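Local coordinates for NAD(P)H-flavin oxidoreductase (Agrobacterium tumefaciens str. C58, PDB 2FRE), which binds flavin mononucleotide and, as a nitroreductase-family flavoenzyme, probably passes electrons from NAD(P)H to a flavin or related acceptor, at the interface of chains A and B. Numbering follows the deposited sequence. Chains: chain A/B, NAD(P)H-flavin oxidoreductase.

Contact 1 and contact 2 belong to one two-fold symmetric interface between two copies of the protein, and the centres of their C-alpha atoms lie about 29 Å apart. They share no residue. In contact 1 the end of helix 33-44 and the loop after it, in chain A, receive two arginines of chain B; in contact 2 the last residues of chain A pack on strand 153-162 and the proline before it. Contact 1 combines arginine-to-carbonyl hydrogen bonds with packing of the arginine stems beside an FMN-binding loop, whereas contact 2 holds a chain terminus by apolar packing. The two-fold implies a twin of each, as suits the intertwined dimers typical of nitroreductases.

Contact 1: the interface of chains A and B. Residues chain A 44-47; chain B 17, 20, 183.
B:Arg183 runs across the backbone of A:His44, A:Trp45 and A:Ala46, in a dimer of the nitroreductase family whose FMN pocket includes A:Pro47. Its CB lies against the imidazole of A:His44, 3.5 Å from CE1. The first torsion (chi1 -59°) sets CG beside the backbone N and over a face of the six-membered ring of A:Trp45, 3.6 Å from the centroid, a CH-pi contact. The bend at chi2 then sends CD past the carbonyl oxygen of A:His44, and NE makes a weak bond to A:Ala46 O. At the tip, NH2 donates to A:Trp45 O over 2.9 Å, while its approach to A:Ala46 O is again weak. The guanidinium is inclined 46° to the indole plane, and CE3 of A:Trp45 lies beneath its centre.

A:Trp45 O is gripped from two directions. B:Arg183 NH2 comes from above the carbonyl plane, 62° out of it, whereas B:Arg20 NH1 donates to A:Trp45 O within that plane at 3.1 Å. Two positively charged groups converging on this carbonyl would be expected to polarise it. The oxygen also lies close to the guanidinium plane of B:Arg20. Bends at chi2 and chi3 fold the B:Arg20 chain, and one face of its guanidinium receives CD of A:Pro47, 3.6 Å from CZ. A water extends the polar link: it lies 2.8 Å from B:Arg20 NE and 2.7 Å from the backbone oxygen of B:Phe17, and also bridges to A:Trp45 O.

Contact 2: the interface of chains A and B. Residues chain A 195, 199; chain B 94, 150, 153.
CG of A:Phe195 stands anti to the backbone N (chi1 -165°), which directs the ring toward B:Pro150 and B:Phe153; in B:Phe153, CG is anti to the carbonyl carbon instead (chi1 -74°), and the ring presents a face to the incoming phenyl group. This is an apolar docking site for the C-terminal tail of chain A, in the dimer of a nitroreductase-type FMN protein. The two phenyl rings meet edge-to-face, with centroids 5.2 Å apart and planes inclined at 69°. A:Phe195 supplies the edge: its CZ is 3.8 Å from B:Phe153 CE1 and lies over the rim of that ring.

B:Pro150 fills the corner between the tail residues. Its CD rests over the middle of the A:Phe195 ring, 3.4 Å from the centroid, a CH-pi contact in which the methylene is at similar distances from all six ring carbons. CG of the same proline leans toward the CE2 side, and CB turns to A:Ala199, whose methyl carbon CB is 3.6 Å from B:Pro150 CB. One pyrrolidine ring thus touches both tail residues, which may contribute to holding this loop segment against the partner.

The face of B:Phe153 turned away from A:Phe195 is covered within its own chain by B:Arg94, at the end of strand 87-94. The aliphatic stem of B:Arg94 is extended from CG to NE, and CG lies 3.4 Å above the phenyl plane, so the ring is sandwiched between an arginine methylene and an aromatic edge. In the plane of the B:Phe153 ring, the carbonyl oxygen of A:Ala199 comes to the rim, 3.5 Å from CE2.

Contact 1: the interface of chains A and B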
# COMPACT_ATOMS: atom_id res chain seq x y z
N HIS A 44 -10.19 -1.88 -3.37
CA HIS A 44 -10.70 -3.12 -2.77
C HIS A 44 -10.20 -4.39 -3.46
O HIS A 44 -10.43 -5.50 -2.96
CB HIS A 44 -12.25 -3.06 -2.67
CG HIS A 44 -13.00 -3.94 -3.63
ND1 HIS A 44 -13.91 -4.88 -3.21
CD2 HIS A 44 -13.00 -4.00 -4.98
CE1 HIS A 44 -14.44 -5.49 -4.26
NE2 HIS A 44 -13.89 -4.98 -5.35
N TRP A 45 -9.54 -4.22 -4.61
CA TRP A 45 -8.83 -5.32 -5.28
C TRP A 45 -7.41 -5.57 -4.75
O TRP A 45 -6.69 -6.43 -5.27
CB TRP A 45 -8.82 -5.14 -6.80
CG TRP A 45 -10.03 -5.67 -7.41
CD1 TRP A 45 -11.10 -4.96 -7.89
CD2 TRP A 45 -10.35 -7.04 -7.58
NE1 TRP A 45 -12.05 -5.82 -8.36
CE2 TRP A 45 -11.62 -7.11 -8.17
CE3 TRP A 45 -9.67 -8.24 -7.29
CZ2 TRP A 45 -12.24 -8.32 -8.48
CZ3 TRP A 45 -10.29 -9.44 -7.58
CH2 TRP A 45 -11.56 -9.46 -8.18
N ALA A 46 -7.01 -4.86 -3.70
CA ALA A 46 -5.68 -5.01 -3.16
C ALA A 46 -5.48 -6.39 -2.55
O ALA A 46 -6.45 -7.02 -2.13
CB ALA A 46 -5.39 -3.91 -2.13
N PRO A 47 -4.22 -6.85 -2.47
CA PRO A 47 -3.99 -8.09 -1.73
C PRO A 47 -4.05 -7.83 -0.23
O PRO A 47 -3.89 -6.67 0.22
CB PRO A 47 -2.58 -8.49 -2.14
CG PRO A 47 -1.89 -7.12 -2.35
CD PRO A 47 -2.96 -6.28 -3.00
N PHE B 17 -5.32 -3.69 -12.04
CA PHE B 17 -5.74 -4.08 -10.68
C PHE B 17 -6.31 -5.50 -10.59
O PHE B 17 -6.27 -6.11 -9.54
CB PHE B 17 -6.74 -3.07 -10.12
CG PHE B 17 -6.17 -1.71 -9.96
CD1 PHE B 17 -5.29 -1.44 -8.92
CD2 PHE B 17 -6.46 -0.71 -10.87
CE1 PHE B 17 -4.72 -0.17 -8.77
CE2 PHE B 17 -5.90 0.56 -10.74
CZ PHE B 17 -5.02 0.82 -9.69
N ARG B 20 -2.94 -8.08 -11.66
CA ARG B 20 -2.00 -8.32 -10.57
C ARG B 20 -2.60 -9.36 -9.65
O ARG B 20 -3.69 -9.15 -9.12
CB ARG B 20 -1.71 -7.06 -9.77
CG ARG B 20 -0.72 -7.30 -8.61
CD ARG B 20 -1.10 -6.59 -7.30
NE ARG B 20 -2.46 -6.86 -6.83
CZ ARG B 20 -2.85 -7.96 -6.20
NH1 ARG B 20 -4.11 -8.10 -5.80
NH2 ARG B 20 -1.98 -8.94 -5.99
N ARG B 183 -13.11 -10.93 -4.53
CA ARG B 183 -13.31 -9.91 -3.50
C ARG B 183 -14.78 -9.78 -3.14
O ARG B 183 -15.65 -10.15 -3.91
CB ARG B 183 -12.77 -8.55 -3.95
CG ARG B 183 -11.29 -8.53 -4.27
CD ARG B 183 -10.41 -8.67 -3.04
NE ARG B 183 -9.02 -8.52 -3.44
CZ ARG B 183 -8.26 -9.47 -3.99
NH1 ARG B 183 -8.73 -10.68 -4.17
NH2 ARG B 183 -7.00 -9.21 -4.36
O HOH W 1 -4.67 -5.30 -7.54

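Contact 2: the interface of chains A and B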
# COMPACT_ATOMS: atom_id res chain seq x y z
N PHE A 195 20.41 -6.64 6.80
CA PHE A 195 20.13 -5.22 7.04
C PHE A 195 21.47 -4.47 7.17
O PHE A 195 22.16 -4.62 8.17
CB PHE A 195 19.28 -5.08 8.31
CG PHE A 195 18.64 -3.71 8.47
CD1 PHE A 195 17.27 -3.55 8.27
CD2 PHE A 195 19.39 -2.60 8.85
CE1 PHE A 195 16.67 -2.32 8.44
CE2 PHE A 195 18.80 -1.36 9.02
CZ PHE A 195 17.42 -1.22 8.81
N ALA A 199 20.73 2.36 11.79
CA ALA A 199 19.46 2.34 12.54
C ALA A 199 18.86 3.76 12.69
O ALA A 199 17.64 3.92 12.86
CB ALA A 199 19.64 1.68 13.90
N ARG B 94 10.33 1.14 9.88
CA ARG B 94 10.89 1.87 11.02
C ARG B 94 9.74 2.39 11.85
O ARG B 94 8.92 3.16 11.37
CB ARG B 94 11.79 3.00 10.54
CG ARG B 94 12.66 3.56 11.66
CD ARG B 94 13.61 4.62 11.19
NE ARG B 94 14.39 5.13 12.32
CZ ARG B 94 14.77 6.39 12.49
NH1 ARG B 94 14.42 7.33 11.61
NH2 ARG B 94 15.47 6.74 13.56
N PRO B 150 17.73 -3.83 13.20
CA PRO B 150 17.92 -3.11 14.45
C PRO B 150 16.64 -2.98 15.26
O PRO B 150 15.54 -3.17 14.73
CB PRO B 150 18.43 -1.73 14.01
CG PRO B 150 18.68 -1.81 12.57
CD PRO B 150 17.84 -2.93 12.04
N PHE B 153 12.59 -1.51 14.41
CA PHE B 153 12.23 -1.83 13.04
C PHE B 153 11.44 -3.12 13.07
O PHE B 153 11.88 -4.10 13.70
CB PHE B 153 13.45 -2.02 12.15
CG PHE B 153 14.15 -0.75 11.80
CD1 PHE B 153 13.97 -0.16 10.56
CD2 PHE B 153 14.98 -0.14 12.72
CE1 PHE B 153 14.62 1.00 10.23
CE2 PHE B 153 15.64 1.04 12.40
CZ PHE B 153 15.46 1.62 11.15